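PDB 1Z6M: conserved hypothetical protein from Enterococcus faecalis, which is of unknown function but has a thioredoxin-like fold and a thioredoxin-type CxxC pattern, consistent with a role in thiol-disulphide chemistry. Local coordinates for residues P28-E33 with E63-L68; I9-V14 with T152-E157; L20-S25 with Q55-G60; E50-Q55 with E168-I173. All coordinates share one frame; numbering follows the deposited sequence. Where two conformers were deposited one is given.

Interaction 1, the parallel pairing of 28-33 with 63-68, touches the other three, as does interaction 4. Interaction 2 lies about 10 Å from it, centre to centre, and adds the next strand, 152-155, with the N-terminal loop packed on it; Ile154 N probably bonds Ile32 O. Interaction 3, about 9 Å from interaction 1 between centres, extends the same sheet through strand 20-22 and reaches the end of helix 40-58. Interaction 4 packs that helix against helix 166-173, and Met31 of interaction 1 touches both Leu53 and Ile173. Interactions 2 and 3 stay about 9 Å apart at their nearest atoms. A thioredoxin-type CxxC pattern, Cys39 and Cys42, lies at the start of helix 40-58.

Interaction 1: residues P28-E33 with E63-L68; sequences PVKMIE and ERIIKL
Glu33 and Arg64 project from the same face of the sheet, and each sets CG beside its backbone N (chi1 -51° and -58°). Their strands, 29-35 and 62-68, run parallel within the beta-alpha-beta unit of the thioredoxin-like fold, with helix 40-58 as the crossover. Arg64 grips the carboxylate side-on: NE donates to Glu33 OE2 at 2.7 Å, and NH2 to Glu33 OE1 at 2.8 Å. The two flat groups are nearly coplanar. Both residues are buried, so the paired charges probably stabilise each other, and Trp45 NE1 adds a second bond to OE1. Ile66 CD1 lies above one guanidinium face, offset toward the rim.

Met31 ties the backbones together, its N bonding Glu63 O at 2.9 Å and its O receiving Ile65 N at 2.8 Å. Ile32 and Ile65, beta-branched and suited to extended strands, occupy the other face. There Ile32 CG2 rests on Lys67 CE at 3.5 Å, while the Lys67 ammonium goes on to Thr18 O and Glu141. At the strand start Lys30 NZ also bonds Ser25 O and Ala27 O, and it meets Glu63 OE1 at 2.8 Å from the anti side, 32° out of the carboxylate plane.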
loop_
_atom_site.group_PDB
_atom_site.type_symbol
_atom_site.label_atom_id
_atom_site.label_comp_id
_atom_site.label_asym_id
_atom_site.label_seq_id
_atom_site.Cartn_x
_atom_site.Cartn_y
_atom_site.Cartn_z
ATOM N N PRO A 28 -4.535 11.460 -14.825
ATOM C CA PRO A 28 -4.990 12.630 -14.067
ATOM C C PRO A 28 -5.290 12.369 -12.589
ATOM O O PRO A 28 -5.038 13.234 -11.743
ATOM C CB PRO A 28 -6.257 13.069 -14.819
ATOM C CG PRO A 28 -6.695 11.856 -15.582
ATOM C CD PRO A 28 -5.451 11.124 -15.938
ATOM N N VAL A 29 -5.803 11.186 -12.270
ATOM C CA VAL A 29 -6.187 10.894 -10.893
ATOM C C VAL A 29 -5.049 10.147 -10.214
ATOM O O VAL A 29 -4.664 9.061 -10.651
ATOM C CB VAL A 29 -7.513 10.107 -10.813
ATOM C CG1 VAL A 29 -7.839 9.755 -9.367
ATOM C CG2 VAL A 29 -8.650 10.914 -11.447
ATOM N N LYS A 30 -4.509 10.748 -9.156
ATOM C CA LYS A 30 -3.411 10.148 -8.402
ATOM C C LYS A 30 -3.967 9.562 -7.124
ATOM O O LYS A 30 -4.525 10.282 -6.297
ATOM C CB LYS A 30 -2.346 11.196 -8.067
ATOM C CG LYS A 30 -1.786 11.973 -9.274
ATOM C CD LYS A 30 -1.188 11.056 -10.336
ATOM C CE LYS A 30 -0.432 11.854 -11.383
ATOM N NZ LYS A 30 -0.084 11.007 -12.545
HETATM N N MSE A 31 -3.837 8.248 -6.984
HETATM C CA MSE A 31 -4.363 7.526 -5.828
HETATM C C MSE A 31 -3.194 7.116 -4.950
HETATM O O MSE A 31 -2.389 6.282 -5.353
HETATM C CB MSE A 31 -5.140 6.293 -6.301
HETATM C CG MSE A 31 -5.752 5.455 -5.177
HETATM SE SE MSE A 31 -6.807 4.061 -5.790
HETATM C CE MSE A 31 -8.026 4.986 -6.791
ATOM N N ILE A 32 -3.108 7.703 -3.762
ATOM C CA ILE A 32 -2.013 7.433 -2.830
ATOM C C ILE A 32 -2.481 6.436 -1.779
ATOM O O ILE A 32 -3.515 6.640 -1.147
ATOM C CB ILE A 32 -1.525 8.754 -2.188
ATOM C CG1 ILE A 32 -0.808 9.622 -3.244
ATOM C CG2 ILE A 32 -0.597 8.487 -1.004
ATOM C CD1 ILE A 32 -0.706 11.090 -2.885
ATOM N N GLU A 33 -1.726 5.355 -1.600
ATOM C CA GLU A 33 -2.149 4.265 -0.721
ATOM C C GLU A 33 -1.059 3.943 0.280
ATOM O O GLU A 33 -0.028 3.361 -0.084
ATOM C CB GLU A 33 -2.475 3.000 -1.539
ATOM C CG GLU A 33 -3.433 3.282 -2.676
ATOM C CD GLU A 33 -3.710 2.113 -3.593
ATOM O OE1 GLU A 33 -3.786 0.938 -3.145
ATOM O OE2 GLU A 33 -3.894 2.394 -4.787
ATOM N N GLU A 63 -3.402 6.712 -11.726
ATOM C CA GLU A 63 -2.094 6.188 -11.353
ATOM C C GLU A 63 -2.113 5.926 -9.854
ATOM O O GLU A 63 -2.484 6.805 -9.076
ATOM C CB GLU A 63 -0.985 7.192 -11.666
ATOM C CG GLU A 63 0.424 6.648 -11.370
ATOM C CD GLU A 63 1.535 7.684 -11.489
ATOM O OE1 GLU A 63 1.266 8.897 -11.379
ATOM O OE2 GLU A 63 2.704 7.273 -11.684
ATOM N N ARG A 64 -1.723 4.721 -9.453
ATOM C CA ARG A 64 -1.621 4.399 -8.033
ATOM C C ARG A 64 -0.193 4.602 -7.593
ATOM O O ARG A 64 0.746 4.232 -8.313
ATOM C CB ARG A 64 -2.014 2.954 -7.766
ATOM C CG ARG A 64 -3.424 2.602 -8.220
ATOM C CD ARG A 64 -3.638 1.099 -8.192
ATOM N NE ARG A 64 -3.712 0.613 -6.817
ATOM C CZ ARG A 64 -3.853 -0.664 -6.475
ATOM N NH1 ARG A 64 -3.901 -1.611 -7.405
ATOM N NH2 ARG A 64 -3.939 -0.995 -5.191
ATOM N N ILE A 65 -0.040 5.196 -6.408
ATOM C CA ILE A 65 1.271 5.322 -5.778
ATOM C C ILE A 65 1.178 4.619 -4.430
ATOM O O ILE A 65 0.587 5.123 -3.473
ATOM C CB ILE A 65 1.757 6.787 -5.632
ATOM C CG1 ILE A 65 1.705 7.528 -6.973
ATOM C CG2 ILE A 65 3.173 6.804 -5.070
ATOM C CD1 ILE A 65 0.388 8.285 -7.222
ATOM N N ILE A 66 1.748 3.419 -4.394
ATOM C CA ILE A 66 1.608 2.525 -3.256
ATOM C C ILE A 66 2.808 2.702 -2.334
ATOM O O ILE A 66 3.959 2.457 -2.745
ATOM C CB ILE A 66 1.417 1.063 -3.716
ATOM C CG1 ILE A 66 0.131 0.938 -4.553
ATOM C CG2 ILE A 66 1.359 0.118 -2.509
ATOM C CD1 ILE A 66 0.014 -0.371 -5.327
ATOM N N LYS A 67 2.515 3.144 -1.116
ATOM C CA LYS A 67 3.518 3.487 -0.119
ATOM C C LYS A 67 3.519 2.423 0.958
ATOM O O LYS A 67 2.594 2.356 1.770
ATOM C CB LYS A 67 3.229 4.880 0.446
ATOM C CG LYS A 67 3.321 5.944 -0.660
ATOM C CD LYS A 67 2.960 7.326 -0.173
ATOM C CE LYS A 67 2.920 8.339 -1.314
ATOM N NZ LYS A 67 4.278 8.869 -1.704
ATOM N N LEU A 68 4.554 1.590 0.940
ATOM C CA LEU A 68 4.653 0.470 1.881
ATOM C C LEU A 68 5.222 0.995 3.187
ATOM O O LEU A 68 6.404 1.340 3.277
ATOM C CB LEU A 68 5.479 -0.670 1.282
ATOM C CG LEU A 68 4.892 -1.236 -0.019
ATOM C CD1 LEU A 68 5.773 -2.361 -0.520
ATOM C CD2 LEU A 68 3.465 -1.724 0.139
#

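Interaction 2: residues I9-V14 with T152-E157; sequences IDATKV and TIIIGE
Ala11 and Glu157 bring the two backbones nearest, 6.0 Å between their CA atoms, whereas Ile9 and Thr152 stand 9.7 Å apart by the same measure, so the irregular loop 9-14 meets strand 152-155 through its side chains. Ile154 is the central apolar partner. Its CG1 lies beside the backbone N (chi1 -62°), and its outer methyl CD1 meets Val14 CG1 tip to tip at 3.9 Å. The other branch, CG2, touches Ala11 CB at 4.0 Å. Ile9 CD1 likewise reaches the methyl CG2 of Thr152 at 4.1 Å, while Thr152 OG1 turns to Phe149 O. Alanine suits its place because nothing extends beyond CB, which already sits close to Ile154 CG2 and Gly156 O.

At the outer margin water takes over. One molecule donates to both Ala11 O and Gly156 O, the latter at 2.8 Å. Another accepts from Ala11 N at 2.9 Å and, in one of two Glu157 conformers, lies near OE2. Asp10 OD1 closes an Asx turn with Thr12 N, shaping the loop. The N-terminal segment therefore covers the Thr152 and Ile154 side of this thioredoxin-like strand by methyl packing without a direct polar bond, and water links polar groups that do not meet.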
loop_
_atom_site.group_PDB
_atom_site.type_symbol
_atom_site.label_atom_id
_atom_site.label_comp_id
_atom_site.label_asym_id
_atom_site.label_seq_id
_atom_site.Cartn_x
_atom_site.Cartn_y
_atom_site.Cartn_z
ATOM N N ILE A 9 -5.290 14.497 9.526
ATOM C CA ILE A 9 -4.439 14.154 8.378
ATOM C C ILE A 9 -4.340 15.369 7.470
ATOM O O ILE A 9 -5.344 16.047 7.198
ATOM C CB ILE A 9 -4.977 12.932 7.598
ATOM C CG1 ILE A 9 -4.816 11.649 8.429
ATOM C CG2 ILE A 9 -4.278 12.798 6.249
ATOM C CD1 ILE A 9 -5.595 10.451 7.882
ATOM N N ASP A 10 -3.118 15.656 7.038
ATOM C CA ASP A 10 -2.873 16.760 6.119
ATOM C C ASP A 10 -2.524 16.203 4.743
ATOM O O ASP A 10 -1.371 15.845 4.463
ATOM C CB ASP A 10 -1.767 17.677 6.663
ATOM C CG ASP A 10 -1.576 18.931 5.834
ATOM O OD1 ASP A 10 -2.152 19.021 4.722
ATOM O OD2 ASP A 10 -0.836 19.828 6.301
ATOM N N ALA A 11 -3.532 16.156 3.874
ATOM C CA ALA A 11 -3.391 15.556 2.546
ATOM C C ALA A 11 -2.507 16.397 1.637
ATOM O O ALA A 11 -2.155 15.952 0.548
ATOM C CB ALA A 11 -4.765 15.329 1.908
ATOM N N THR A 12 -2.137 17.606 2.066
ATOM C CA THR A 12 -1.205 18.398 1.259
ATOM C C THR A 12 0.249 17.944 1.434
ATOM O O THR A 12 1.116 18.338 0.657
ATOM C CB THR A 12 -1.273 19.926 1.543
ATOM O OG1 THR A 12 -0.713 20.210 2.833
ATOM C CG2 THR A 12 -2.699 20.439 1.441
ATOM N N LYS A 13 0.512 17.107 2.436
ATOM C CA LYS A 13 1.883 16.728 2.788
ATOM C C LYS A 13 2.296 15.386 2.202
ATOM O O LYS A 13 3.419 14.931 2.406
ATOM C CB LYS A 13 2.102 16.714 4.308
ATOM C CG LYS A 13 1.782 18.009 5.007
ATOM C CD LYS A 13 2.723 19.122 4.619
ATOM C CE LYS A 13 2.370 20.432 5.338
ATOM N NZ LYS A 13 2.748 20.439 6.781
ATOM N N VAL A 14 1.386 14.744 1.488
ATOM C CA VAL A 14 1.733 13.522 0.771
ATOM C C VAL A 14 2.196 13.893 -0.633
ATOM O O VAL A 14 1.929 15.006 -1.107
ATOM C CB VAL A 14 0.558 12.506 0.745
ATOM C CG1 VAL A 14 0.162 12.116 2.176
ATOM C CG2 VAL A 14 -0.648 13.055 -0.011
ATOM N N THR A 152 -4.493 3.948 4.665
ATOM C CA THR A 152 -4.963 5.307 4.432
ATOM C C THR A 152 -4.842 5.571 2.948
ATOM O O THR A 152 -3.737 5.510 2.398
ATOM C CB THR A 152 -4.154 6.341 5.247
ATOM O OG1 THR A 152 -4.363 6.096 6.638
ATOM C CG2 THR A 152 -4.612 7.753 4.957
ATOM N N ILE A 153 -5.982 5.813 2.300
ATOM C CA ILE A 153 -6.026 6.044 0.865
ATOM C C ILE A 153 -6.416 7.487 0.643
ATOM O O ILE A 153 -7.344 7.977 1.296
ATOM C CB ILE A 153 -7.035 5.103 0.126
ATOM C CG1 ILE A 153 -6.976 3.651 0.650
ATOM C CG2 ILE A 153 -6.842 5.196 -1.409
ATOM C CD1 ILE A 153 -5.650 2.947 0.511
ATOM N N ILE A 154 -5.725 8.160 -0.271
ATOM C CA ILE A 154 -5.945 9.576 -0.480
ATOM C C ILE A 154 -6.048 9.848 -1.978
ATOM O O ILE A 154 -5.183 9.441 -2.763
ATOM C CB ILE A 154 -4.808 10.429 0.143
ATOM C CG1 ILE A 154 -4.757 10.227 1.659
ATOM C CG2 ILE A 154 -4.996 11.912 -0.176
ATOM C CD1 ILE A 154 -3.553 10.851 2.317
ATOM N N ILE A 155 -7.123 10.535 -2.364
ATOM C CA ILE A 155 -7.255 11.065 -3.715
ATOM C C ILE A 155 -7.545 12.538 -3.514
ATOM O O ILE A 155 -8.649 12.906 -3.080
ATOM C CB ILE A 155 -8.408 10.410 -4.503
ATOM C CG1 ILE A 155 -8.195 8.892 -4.618
ATOM C CG2 ILE A 155 -8.540 11.065 -5.895
ATOM C CD1 ILE A 155 -9.381 8.115 -5.176
ATOM N N GLY A 156 -6.557 13.384 -3.799
ATOM C CA GLY A 156 -6.718 14.821 -3.570
ATOM C C GLY A 156 -7.021 15.100 -2.108
ATOM O O GLY A 156 -6.249 14.711 -1.229
ATOM N N GLU A 157 -8.139 15.764 -1.848
ATOM C CA GLU A 157 -8.548 16.051 -0.458
ATOM C C GLU A 157 -9.304 14.899 0.202
ATOM O O GLU A 157 -9.541 14.957 1.379
ATOM C CB GLU A 157 -9.375 17.343 -0.370
ATOM C CG GLU A 157 -8.545 18.639 -0.405
ATOM C CD GLU A 157 -7.808 18.973 0.908
ATOM O OE1 GLU A 157 -7.416 20.144 1.077
ATOM O OE2 GLU A 157 -7.590 18.085 1.760
HETATM O O HOH W 1 -6.051 17.408 4.390
HETATM O O HOH W 2 -3.485 14.513 -1.594
#

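Interaction 3: residues L20-S25 with Q55-G60; sequences LHIGES and QSVKSG
Val57 is the first residue of 55-60 to meet segment 20-25, and its two methyls divide the work. CG1, anti to the backbone N (chi1 162°), comes to 3.5 Å from Gly23 CA and also touches Ile22 CG2 at 4.0 Å. Val57 CG2 lies near Ile22 O and the same Ile22 CG2. A compact, branched valine fills this spot well, and Gly23 suits the close approach because it presents only CA; its positive phi of 110° is also one that glycine adopts readily. The carbonyl of Val57 is linked to segment 20-25 by a water that accepts from Glu24 N at 2.9 Å and donates to Val57 O at 2.7 Å.

Lys58 points its side chain away and contributes its backbone O, beside a second water that also lies close to Glu24 OE2. Ser59 turns back into its own helix, OG donating to Ser56 O, a short polar side chain well placed where the helical bonding runs out. Gly60 then receives Glu24: the extended side chain brings OE2 to 3.6 Å from Gly60 CA, and a third water donates to Glu24 OE1 at 2.6 Å and to Gly60 O at 2.7 Å. Glutamate oxygens and helix-end carbonyls are all acceptors, so water protons are what can join them, probably easing their mutual repulsion. Positive phi at Gly60, with two bonds back into the last turn, makes this a Schellman motif, here ending the crossover helix of the thioredoxin-like beta-alpha-beta unit beside the edge strand 20-22.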
loop_
_atom_site.group_PDB
_atom_site.type_symbol
_atom_site.label_atom_id
_atom_site.label_comp_id
_atom_site.label_asym_id
_atom_site.label_seq_id
_atom_site.Cartn_x
_atom_site.Cartn_y
_atom_site.Cartn_z
ATOM N N LEU A 20 5.656 2.720 -5.067
ATOM C CA LEU A 20 5.437 1.870 -6.222
ATOM C C LEU A 20 4.384 2.505 -7.117
ATOM O O LEU A 20 3.257 2.730 -6.681
ATOM C CB LEU A 20 4.963 0.495 -5.744
ATOM C CG LEU A 20 4.567 -0.543 -6.791
ATOM C CD1 LEU A 20 5.748 -0.887 -7.689
ATOM C CD2 LEU A 20 4.027 -1.791 -6.111
ATOM N N HIS A 21 4.756 2.795 -8.362
ATOM C CA HIS A 21 3.837 3.433 -9.306
ATOM C C HIS A 21 3.187 2.400 -10.201
ATOM O O HIS A 21 3.881 1.657 -10.888
ATOM C CB HIS A 21 4.582 4.441 -10.170
ATOM C CG HIS A 21 5.067 5.627 -9.409
ATOM N ND1 HIS A 21 6.150 5.572 -8.558
ATOM C CD2 HIS A 21 4.629 6.907 -9.381
ATOM C CE1 HIS A 21 6.349 6.767 -8.031
ATOM N NE2 HIS A 21 5.429 7.588 -8.498
ATOM N N ILE A 22 1.862 2.382 -10.203
ATOM C CA ILE A 22 1.081 1.479 -11.058
ATOM C C ILE A 22 0.221 2.341 -11.967
ATOM O O ILE A 22 -0.586 3.132 -11.487
ATOM C CB ILE A 22 0.163 0.537 -10.224
ATOM C CG1 ILE A 22 0.969 -0.319 -9.236
ATOM C CG2 ILE A 22 -0.729 -0.316 -11.121
ATOM C CD1 ILE A 22 2.064 -1.185 -9.860
ATOM N N GLY A 23 0.402 2.191 -13.274
ATOM C CA GLY A 23 -0.369 2.969 -14.223
ATOM C C GLY A 23 0.460 4.012 -14.941
ATOM O O GLY A 23 1.681 4.099 -14.760
ATOM N N GLU A 24 -0.215 4.811 -15.752
ATOM C CA GLU A 24 0.446 5.832 -16.558
ATOM C C GLU A 24 0.869 7.051 -15.735
ATOM O O GLU A 24 0.093 7.561 -14.938
ATOM C CB GLU A 24 -0.477 6.238 -17.704
ATOM C CG GLU A 24 -0.822 5.069 -18.623
ATOM C CD GLU A 24 -1.875 5.400 -19.673
ATOM O OE1 GLU A 24 -1.952 6.566 -20.105
ATOM O OE2 GLU A 24 -2.623 4.479 -20.067
ATOM N N SER A 25 2.102 7.519 -15.935
ATOM C CA SER A 25 2.615 8.678 -15.186
ATOM C C SER A 25 1.790 9.944 -15.399
ATOM O O SER A 25 1.761 10.825 -14.549
ATOM C CB SER A 25 4.073 8.951 -15.547
ATOM O OG SER A 25 4.879 7.842 -15.215
ATOM N N GLN A 55 -9.184 -1.721 -13.915
ATOM C CA GLN A 55 -9.770 -1.058 -15.077
ATOM C C GLN A 55 -9.392 0.422 -15.142
ATOM O O GLN A 55 -9.099 0.952 -16.218
ATOM C CB GLN A 55 -11.281 -1.216 -15.092
ATOM C CG GLN A 55 -11.889 -0.534 -16.303
ATOM C CD GLN A 55 -13.325 -0.882 -16.524
ATOM O OE1 GLN A 55 -13.857 -1.821 -15.917
ATOM N NE2 GLN A 55 -13.975 -0.135 -17.415
ATOM N N SER A 56 -9.407 1.094 -13.988
ATOM C CA SER A 56 -9.088 2.531 -13.940
ATOM C C SER A 56 -7.648 2.808 -14.358
ATOM O O SER A 56 -7.360 3.829 -14.983
ATOM C CB SER A 56 -9.328 3.084 -12.535
ATOM O OG SER A 56 -10.661 2.897 -12.107
ATOM N N VAL A 57 -6.747 1.915 -13.960
ATOM C CA VAL A 57 -5.345 2.008 -14.338
ATOM C C VAL A 57 -5.182 1.734 -15.833
ATOM O O VAL A 57 -4.491 2.471 -16.539
ATOM C CB VAL A 57 -4.484 1.030 -13.485
ATOM C CG1 VAL A 57 -3.127 0.769 -14.129
ATOM C CG2 VAL A 57 -4.320 1.579 -12.063
ATOM N N LYS A 58 -5.847 0.689 -16.314
ATOM C CA LYS A 58 -5.741 0.320 -17.722
ATOM C C LYS A 58 -6.280 1.408 -18.646
ATOM O O LYS A 58 -5.716 1.652 -19.714
ATOM C CB LYS A 58 -6.467 -0.997 -17.991
ATOM C CG LYS A 58 -6.459 -1.414 -19.466
ATOM C CD LYS A 58 -5.053 -1.697 -19.967
ATOM C CE LYS A 58 -5.050 -1.958 -21.465
ATOM N NZ LYS A 58 -3.785 -2.611 -21.909
ATOM N N SER A 59 -7.369 2.045 -18.235
ATOM C CA SER A 59 -8.010 3.091 -19.038
ATOM C C SER A 59 -7.266 4.436 -19.029
ATOM O O SER A 59 -7.678 5.369 -19.720
ATOM C CB SER A 59 -9.432 3.310 -18.546
ATOM O OG SER A 59 -9.403 3.971 -17.297
ATOM N N GLY A 60 -6.205 4.541 -18.226
ATOM C CA GLY A 60 -5.386 5.751 -18.161
ATOM C C GLY A 60 -5.899 6.817 -17.205
ATOM O O GLY A 60 -5.330 7.895 -17.129
HETATM O O HOH W 3 -3.062 4.671 -15.782
HETATM O O HOH W 4 -3.515 8.372 -19.011
HETATM O O HOH W 5 -2.806 1.855 -19.352
#

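Interaction 4: residues E50-Q55 with E168-I173; sequences EELLAQ and ELRGYI
Two helices lying on one face of the thioredoxin-like sheet meet where Leu52 projects from helix 40-58 toward Leu169, Arg170 and Ile173 of helix 166-173. The segments run roughly parallel, 23° between their directions, with axes 11.3 Å apart at closest approach, a wide spacing that long side chains must bridge. Leu52 does most of this in the conformer described. Its CG lies anti to the backbone N (chi1 175°), CD2 meets Leu169 CG at 3.8 Å, and the two leucines slide past each other in opposite directions. The same methyl meets Arg170 CG, also at 3.8 Å, where the chains cross at about a right angle; Arg170, too, has a second conformer, and in this one it lends its aliphatic stem while the residue as a whole stays exposed.

Leu53 lies nearer the sheet. Its CD2 touches Leu169 CD2 at 4.2 Å and Ile173 CD1 at 4.3 Å. Branched apolar residues one turn apart, Leu169 and Ile173, give helix 166-173 an apolar face that packs against Leu52 and Leu53, and the contact is purely van der Waals. On the sheet side, Met31 of strand 29-35 packs on Leu53, Leu169 and Ile173, while Trp45 from an earlier turn of helix 40-58 touches Leu169, and Val62 of strand 62-68 touches Ile173.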
loop_
_atom_site.group_PDB
_atom_site.type_symbol
_atom_site.label_atom_id
_atom_site.label_comp_id
_atom_site.label_asym_id
_atom_site.label_seq_id
_atom_site.Cartn_x
_atom_site.Cartn_y
_atom_site.Cartn_z
ATOM N N GLU A 50 -9.811 -4.363 -6.230
ATOM C CA GLU A 50 -8.933 -4.928 -7.257
ATOM C C GLU A 50 -9.425 -4.687 -8.689
ATOM O O GLU A 50 -8.672 -4.179 -9.535
ATOM C CB GLU A 50 -8.709 -6.426 -7.003
ATOM C CG GLU A 50 -7.481 -7.020 -7.699
ATOM C CD GLU A 50 -6.973 -8.289 -7.012
ATOM O OE1 GLU A 50 -7.468 -8.621 -5.912
ATOM O OE2 GLU A 50 -6.066 -8.955 -7.565
ATOM N N GLU A 51 -10.681 -5.043 -8.958
ATOM C CA GLU A 51 -11.229 -4.951 -10.314
ATOM C C GLU A 51 -11.416 -3.509 -10.782
ATOM O O GLU A 51 -11.027 -3.153 -11.906
ATOM C CB GLU A 51 -12.534 -5.751 -10.420
ATOM C CG GLU A 51 -12.302 -7.253 -10.350
ATOM C CD GLU A 51 -13.543 -8.031 -9.964
ATOM O OE1 GLU A 51 -14.664 -7.632 -10.351
ATOM O OE2 GLU A 51 -13.395 -9.051 -9.259
ATOM N N LEU A 52 -12.009 -2.682 -9.927
ATOM C CA LEU A 52 -12.202 -1.279 -10.290
ATOM C C LEU A 52 -10.873 -0.585 -10.537
ATOM O O LEU A 52 -10.725 0.144 -11.507
ATOM C CB LEU A 52 -13.023 -0.511 -9.245
ATOM C CG LEU A 52 -13.180 1.004 -9.479
ATOM C CD1 LEU A 52 -13.940 1.298 -10.763
ATOM C CD2 LEU A 52 -13.887 1.663 -8.321
ATOM N N LEU A 53 -9.892 -0.815 -9.674
ATOM C CA LEU A 53 -8.593 -0.193 -9.902
ATOM C C LEU A 53 -7.851 -0.715 -11.137
ATOM O O LEU A 53 -7.203 0.057 -11.844
ATOM C CB LEU A 53 -7.721 -0.277 -8.650
ATOM C CG LEU A 53 -8.306 0.395 -7.404
ATOM C CD1 LEU A 53 -7.295 0.332 -6.268
ATOM C CD2 LEU A 53 -8.726 1.826 -7.705
ATOM N N ALA A 54 -7.957 -2.011 -11.415
ATOM C CA ALA A 54 -7.305 -2.548 -12.601
ATOM C C ALA A 54 -7.864 -1.875 -13.851
ATOM O O ALA A 54 -7.101 -1.451 -14.730
ATOM C CB ALA A 54 -7.462 -4.044 -12.665
ATOM N N GLN A 55 -9.184 -1.721 -13.915
ATOM C CA GLN A 55 -9.770 -1.058 -15.077
ATOM C C GLN A 55 -9.392 0.422 -15.142
ATOM O O GLN A 55 -9.099 0.952 -16.218
ATOM C CB GLN A 55 -11.281 -1.216 -15.092
ATOM C CG GLN A 55 -11.889 -0.534 -16.303
ATOM C CD GLN A 55 -13.325 -0.882 -16.524
ATOM O OE1 GLN A 55 -13.857 -1.821 -15.917
ATOM N NE2 GLN A 55 -13.975 -0.135 -17.415
ATOM N N GLU A 168 -18.619 4.545 -3.664
ATOM C CA GLU A 168 -17.927 5.717 -3.123
ATOM C C GLU A 168 -16.583 5.902 -3.811
ATOM O O GLU A 168 -16.206 7.025 -4.153
ATOM C CB GLU A 168 -17.728 5.583 -1.616
ATOM C CG GLU A 168 -19.004 5.789 -0.820
ATOM C CD GLU A 168 -18.881 5.383 0.642
ATOM O OE1 GLU A 168 -17.845 4.816 1.053
ATOM O OE2 GLU A 168 -19.845 5.633 1.392
ATOM N N LEU A 169 -15.880 4.796 -4.046
ATOM C CA LEU A 169 -14.561 4.853 -4.684
ATOM C C LEU A 169 -14.677 5.401 -6.112
ATOM O O LEU A 169 -13.910 6.274 -6.513
ATOM C CB LEU A 169 -13.900 3.478 -4.657
ATOM C CG LEU A 169 -12.497 3.360 -5.251
ATOM C CD1 LEU A 169 -11.526 4.380 -4.656
ATOM C CD2 LEU A 169 -11.994 1.929 -5.042
ATOM N N ARG A 170 -15.626 4.882 -6.878
ATOM C CA ARG A 170 -15.950 5.465 -8.175
ATOM C C ARG A 170 -16.193 6.962 -8.063
ATOM O O ARG A 170 -15.672 7.723 -8.846
ATOM C CB ARG A 170 -17.221 4.838 -8.732
ATOM C CG ARG A 170 -17.085 3.476 -9.291
ATOM C CD ARG A 170 -18.365 3.058 -10.052
ATOM N NE ARG A 170 -19.271 2.300 -9.209
ATOM C CZ ARG A 170 -20.494 2.671 -8.826
ATOM N NH1 ARG A 170 -21.025 3.829 -9.187
ATOM N NH2 ARG A 170 -21.183 1.861 -8.047
ATOM N N GLY A 171 -16.980 7.359 -7.070
ATOM C CA GLY A 171 -17.285 8.771 -6.840
ATOM C C GLY A 171 -16.012 9.585 -6.658
ATOM O O GLY A 171 -15.855 10.631 -7.279
ATOM N N TYR A 172 -15.098 9.103 -5.812
ATOM C CA TYR A 172 -13.846 9.834 -5.565
ATOM C C TYR A 172 -12.972 9.922 -6.817
ATOM O O TYR A 172 -12.330 10.937 -7.063
ATOM C CB TYR A 172 -13.025 9.193 -4.447
ATOM C CG TYR A 172 -13.656 9.177 -3.078
ATOM C CD1 TYR A 172 -14.236 10.325 -2.525
ATOM C CD2 TYR A 172 -13.643 8.015 -2.314
ATOM C CE1 TYR A 172 -14.804 10.293 -1.246
ATOM C CE2 TYR A 172 -14.197 7.979 -1.045
ATOM C CZ TYR A 172 -14.777 9.113 -0.517
ATOM O OH TYR A 172 -15.323 9.063 0.748
ATOM N N ILE A 173 -12.941 8.855 -7.604
ATOM C CA ILE A 173 -12.153 8.837 -8.833
ATOM C C ILE A 173 -12.709 9.842 -9.843
ATOM O O ILE A 173 -11.947 10.532 -10.526
ATOM C CB ILE A 173 -12.073 7.410 -9.431
ATOM C CG1 ILE A 173 -11.228 6.513 -8.523
ATOM C CG2 ILE A 173 -11.493 7.429 -10.853
ATOM C CD1 ILE A 173 -11.357 5.042 -8.837
#